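Local atomic coordinates of beta-glucosidase (Saccharopolyspora erythraea D, PDB entry 5M6G), a protein that probably hydrolyses terminal, non-reducing beta-D-glucosyl residues with release of beta-D-glucose, as a member of glycosyl hydrolase family 3. Residues G162-I174 with A388-H401. Residues are numbered along the deposited sequence; the frame is centred on the assembly and turned at random.
Sequences GAATAEEVAATGI and AQRDLLPTVGSAEH. With MG (magnesium ion), chain E; MG (magnesium ion), chain F.
Glu167 and His401 meet at a magnesium ion, which Glu167 OE1 binds at 1.9 Å and His401 NE2 at 2.2 Å. Four waters bring the ligands to six; the two protein atoms are co-ligands, not a hydrogen-bonded pair. The imidazole suits its place because its other nitrogen can donate: ND1 donates a hydrogen bond to Glu168 OE2 at 2.7 Å. OE2 lies in the plane of the imidazole and accepts with its anti lone pair, carboxylate and ring being nearly coplanar (17°). Glu167, Glu168 and His401 thus tie helix 155-170 to the start of helix 399-412. Ala164 CB sits over one face of the ring in a CH-pi contact, 3.7 Å from the centroid, while Ser398 OG lies off-centre over the opposite face. Glu168 leaves the helix with CG beside its backbone N (chi1 -59°) and an extended chain, reaching Gly397 N, which meets OE2 from above the carboxylate plane at 3.1 Å; Thr141 OG1 is a further partner of OE2. With an alanine at Glu168, His401 ND1 and Gly397 N would probably lose their acceptor, and the imidazole a restraint on its rotation. Farther along, Ala171 is small enough for its CB to pack 3.7 Å from Leu392 CB and against Leu393 and Val396. Gly173, at positive phi, passes so close to Ala388 that a CB would clash, and its O binds a second magnesium ion, as does Asp175. The Glu168 carboxylate would be expected to polarise the imidazole and make NE2 a better ligand.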
loop_
_atom_site.group_PDB
_atom_site.type_symbol
_atom_site.label_atom_id
_atom_site.label_comp_id
_atom_site.label_asym_id
_atom_site.label_seq_id
_atom_site.Cartn_x
_atom_site.Cartn_y
_atom_site.Cartn_z
ATOM N N GLY A 162 8.299 -7.849 -1.905
ATOM C CA GLY A 162 9.012 -6.738 -1.284
ATOM C C GLY A 162 10.389 -6.520 -1.886
ATOM O O GLY A 162 10.779 -5.383 -2.181
ATOM N N ALA A 163 11.131 -7.608 -2.108
ATOM C CA ALA A 163 12.474 -7.490 -2.679
ATOM C C ALA A 163 12.432 -7.013 -4.124
ATOM O O ALA A 163 13.256 -6.183 -4.534
ATOM C CB ALA A 163 13.205 -8.829 -2.585
ATOM N N ALA A 164 11.496 -7.533 -4.920
ATOM C CA ALA A 164 11.394 -7.085 -6.305
ATOM C C ALA A 164 10.938 -5.634 -6.378
ATOM O O ALA A 164 11.449 -4.858 -7.196
ATOM C CB ALA A 164 10.446 -7.993 -7.093
ATOM N N THR A 165 9.972 -5.256 -5.534
ATOM C CA THR A 165 9.557 -3.860 -5.441
ATOM C C THR A 165 10.744 -2.969 -5.099
ATOM O O THR A 165 10.955 -1.922 -5.726
ATOM C CB THR A 165 8.451 -3.715 -4.390
ATOM O OG1 THR A 165 7.293 -4.443 -4.822
ATOM C CG2 THR A 165 8.076 -2.261 -4.202
ATOM N N ALA A 166 11.547 -3.389 -4.123
ATOM C CA ALA A 166 12.678 -2.570 -3.696
ATOM C C ALA A 166 13.659 -2.350 -4.845
ATOM O O ALA A 166 14.195 -1.249 -5.012
ATOM C CB ALA A 166 13.369 -3.221 -2.498
ATOM N N GLU A 167 13.884 -3.382 -5.665
ATOM C CA GLU A 167 14.753 -3.210 -6.825
ATOM C C GLU A 167 14.216 -2.146 -7.765
ATOM O O GLU A 167 14.980 -1.302 -8.254
ATOM C CB GLU A 167 14.917 -4.527 -7.572
ATOM C CG GLU A 167 15.973 -5.434 -7.001
ATOM C CD GLU A 167 16.179 -6.645 -7.874
ATOM O OE1 GLU A 167 15.166 -7.194 -8.364
ATOM O OE2 GLU A 167 17.342 -7.029 -8.094
ATOM N N GLU A 168 12.901 -2.165 -8.036
ATOM C CA GLU A 168 12.359 -1.218 -9.005
ATOM C C GLU A 168 12.341 0.194 -8.443
ATOM O O GLU A 168 12.487 1.164 -9.200
ATOM C CB GLU A 168 10.964 -1.670 -9.459
ATOM C CG GLU A 168 11.019 -3.053 -10.083
ATOM C CD GLU A 168 9.822 -3.380 -10.962
ATOM O OE1 GLU A 168 8.982 -2.492 -11.215
ATOM O OE2 GLU A 168 9.741 -4.535 -11.407
ATOM N N VAL A 169 12.188 0.323 -7.124
ATOM C CA VAL A 169 12.250 1.632 -6.481
ATOM C C VAL A 169 13.688 2.138 -6.467
ATOM O O VAL A 169 13.960 3.292 -6.811
ATOM C CB VAL A 169 11.644 1.558 -5.063
ATOM C CG1 VAL A 169 11.928 2.848 -4.269
ATOM C CG2 VAL A 169 10.150 1.292 -5.154
ATOM N N ALA A 170 14.629 1.274 -6.091
ATOM C CA ALA A 170 16.023 1.699 -6.002
ATOM C C ALA A 170 16.573 2.093 -7.367
ATOM O O ALA A 170 17.485 2.925 -7.449
ATOM C CB ALA A 170 16.873 0.593 -5.377
ATOM N N ALA A 171 16.019 1.516 -8.440
ATOM C CA ALA A 171 16.392 1.907 -9.795
ATOM C C ALA A 171 16.111 3.380 -10.047
ATOM O O ALA A 171 16.813 4.019 -10.838
ATOM C CB ALA A 171 15.634 1.054 -10.815
ATOM N N THR A 172 15.101 3.936 -9.387
ATOM C CA THR A 172 14.781 5.346 -9.519
ATOM C C THR A 172 15.465 6.193 -8.455
ATOM O O THR A 172 15.239 7.406 -8.409
ATOM C CB THR A 172 13.259 5.565 -9.455
ATOM O OG1 THR A 172 12.764 5.258 -8.145
ATOM C CG2 THR A 172 12.531 4.684 -10.476
ATOM N N GLY A 173 16.285 5.589 -7.595
ATOM C CA GLY A 173 16.980 6.309 -6.549
ATOM C C GLY A 173 16.209 6.418 -5.248
ATOM O O GLY A 173 16.822 6.483 -4.179
ATOM N N ILE A 174 14.876 6.424 -5.322
ATOM C CA ILE A 174 14.045 6.629 -4.142
ATOM C C ILE A 174 14.406 5.609 -3.072
ATOM O O ILE A 174 14.651 4.431 -3.361
ATOM C CB ILE A 174 12.563 6.563 -4.553
ATOM C CG1 ILE A 174 12.246 7.738 -5.489
ATOM C CG2 ILE A 174 11.650 6.544 -3.322
ATOM C CD1 ILE A 174 10.836 7.717 -6.098
ATOM N N ALA A 388 20.802 7.598 -7.833
ATOM C CA ALA A 388 20.032 6.462 -8.306
ATOM C C ALA A 388 20.952 5.381 -8.856
ATOM O O ALA A 388 21.951 5.666 -9.518
ATOM C CB ALA A 388 19.036 6.913 -9.376
ATOM N N GLN A 389 20.598 4.130 -8.575
ATOM C CA GLN A 389 21.350 2.959 -9.024
ATOM C C GLN A 389 20.827 2.556 -10.397
ATOM O O GLN A 389 19.972 1.682 -10.539
ATOM C CB GLN A 389 21.177 1.820 -8.034
ATOM C CG GLN A 389 21.976 1.953 -6.775
ATOM C CD GLN A 389 21.204 1.370 -5.623
ATOM O OE1 GLN A 389 20.594 2.080 -4.818
ATOM N NE2 GLN A 389 21.128 0.064 -5.607
ATOM N N ARG A 390 21.352 3.205 -11.431
ATOM C CA ARG A 390 20.742 2.985 -12.736
ATOM C C ARG A 390 21.021 1.601 -13.309
ATOM O O ARG A 390 20.339 1.204 -14.259
ATOM C CB ARG A 390 21.192 4.076 -13.693
ATOM C CG ARG A 390 20.616 5.395 -13.259
ATOM C CD ARG A 390 21.180 6.529 -14.024
ATOM N NE ARG A 390 20.793 7.791 -13.416
ATOM C CZ ARG A 390 19.868 8.596 -13.916
ATOM N NH1 ARG A 390 19.231 8.263 -15.036
ATOM N NH2 ARG A 390 19.591 9.734 -13.304
ATOM N N ASP A 391 21.976 0.850 -12.752
ATOM C CA ASP A 391 22.144 -0.543 -13.153
ATOM C C ASP A 391 20.879 -1.361 -12.936
ATOM O O ASP A 391 20.743 -2.436 -13.528
ATOM C CB ASP A 391 23.281 -1.206 -12.377
ATOM C CG ASP A 391 24.644 -0.711 -12.796
ATOM O OD1 ASP A 391 24.763 -0.147 -13.908
ATOM O OD2 ASP A 391 25.600 -0.902 -12.008
ATOM N N LEU A 392 19.965 -0.891 -12.085
ATOM C CA LEU A 392 18.748 -1.626 -11.764
ATOM C C LEU A 392 17.559 -1.243 -12.639
ATOM O O LEU A 392 16.511 -1.895 -12.547
ATOM C CB LEU A 392 18.385 -1.410 -10.290
ATOM C CG LEU A 392 19.340 -2.018 -9.258
ATOM C CD1 LEU A 392 18.897 -1.656 -7.842
ATOM C CD2 LEU A 392 19.431 -3.531 -9.420
ATOM N N LEU A 393 17.687 -0.202 -13.462
ATOM C CA LEU A 393 16.587 0.181 -14.343
ATOM C C LEU A 393 16.101 -0.956 -15.239
ATOM O O LEU A 393 14.883 -1.022 -15.490
ATOM C CB LEU A 393 16.994 1.402 -15.179
ATOM C CG LEU A 393 17.012 2.741 -14.434
ATOM C CD1 LEU A 393 17.731 3.825 -15.237
ATOM C CD2 LEU A 393 15.592 3.177 -14.064
ATOM N N PRO A 394 16.949 -1.864 -15.743
ATOM C CA PRO A 394 16.405 -2.976 -16.549
ATOM C C PRO A 394 15.492 -3.915 -15.776
ATOM O O PRO A 394 14.748 -4.680 -16.407
ATOM C CB PRO A 394 17.665 -3.703 -17.046
ATOM C CG PRO A 394 18.721 -2.664 -17.038
ATOM C CD PRO A 394 18.420 -1.823 -15.823
ATOM N N THR A 395 15.509 -3.894 -14.439
ATOM C CA THR A 395 14.602 -4.771 -13.706
ATOM C C THR A 395 13.180 -4.249 -13.683
ATOM O O THR A 395 12.272 -5.007 -13.335
ATOM C CB THR A 395 15.060 -4.983 -12.253
ATOM O OG1 THR A 395 14.819 -3.796 -11.488
ATOM C CG2 THR A 395 16.538 -5.335 -12.195
ATOM N N VAL A 396 12.972 -2.977 -14.025
ATOM C CA VAL A 396 11.672 -2.335 -13.841
ATOM C C VAL A 396 10.693 -2.898 -14.864
ATOM O O VAL A 396 10.865 -2.717 -16.075
ATOM C CB VAL A 396 11.787 -0.809 -13.966
ATOM C CG1 VAL A 396 10.397 -0.167 -13.847
ATOM C CG2 VAL A 396 12.749 -0.242 -12.905
ATOM N N GLY A 397 9.650 -3.572 -14.379
ATOM C CA GLY A 397 8.739 -4.254 -15.278
ATOM C C GLY A 397 9.329 -5.447 -15.996
ATOM O O GLY A 397 8.738 -5.925 -16.972
ATOM N N SER A 398 10.467 -5.954 -15.530
ATOM C CA SER A 398 11.146 -7.063 -16.183
ATOM C C SER A 398 10.286 -8.325 -16.162
ATOM O O SER A 398 9.381 -8.480 -15.340
ATOM C CB SER A 398 12.467 -7.349 -15.480
ATOM O OG SER A 398 12.204 -7.747 -14.136
ATOM N N ALA A 399 10.614 -9.256 -17.064
ATOM C CA ALA A 399 9.850 -10.497 -17.167
ATOM C C ALA A 399 9.889 -11.293 -15.864
ATOM O O ALA A 399 8.878 -11.877 -15.462
ATOM C CB ALA A 399 10.373 -11.346 -18.331
ATOM N N GLU A 400 11.039 -11.320 -15.181
ATOM C CA GLU A 400 11.131 -12.089 -13.941
ATOM C C GLU A 400 10.229 -11.506 -12.858
ATOM O O GLU A 400 9.599 -12.249 -12.097
ATOM C CB GLU A 400 12.576 -12.154 -13.441
ATOM C CG GLU A 400 13.607 -12.591 -14.461
ATOM C CD GLU A 400 14.232 -11.435 -15.217
ATOM O OE1 GLU A 400 15.346 -11.001 -14.827
ATOM O OE2 GLU A 400 13.645 -10.959 -16.211
ATOM N N HIS A 401 10.149 -10.179 -12.776
ATOM C CA HIS A 401 9.261 -9.567 -11.796
ATOM C C HIS A 401 7.794 -9.768 -12.155
ATOM O O HIS A 401 6.948 -9.954 -11.267
ATOM C CB HIS A 401 9.604 -8.095 -11.669
ATOM C CG HIS A 401 10.903 -7.862 -10.972
ATOM N ND1 HIS A 401 11.404 -6.604 -10.720
ATOM C CD2 HIS A 401 11.812 -8.739 -10.481
ATOM C CE1 HIS A 401 12.564 -6.716 -10.097
ATOM N NE2 HIS A 401 12.826 -7.999 -9.925
HETATM MG MG MG E . 14.731 -8.853 -9.284
HETATM MG MG MG F . 18.322 5.505 -3.187
HETATM O O HOH W 1 16.521 -9.983 -8.386
HETATM O O HOH W 2 15.627 -8.716 -10.995
HETATM O O HOH W 3 13.925 -10.794 -9.562
HETATM O O HOH W 4 13.755 -9.360 -7.343
HETATM O O HOH W 5 19.839 7.075 -3.119
#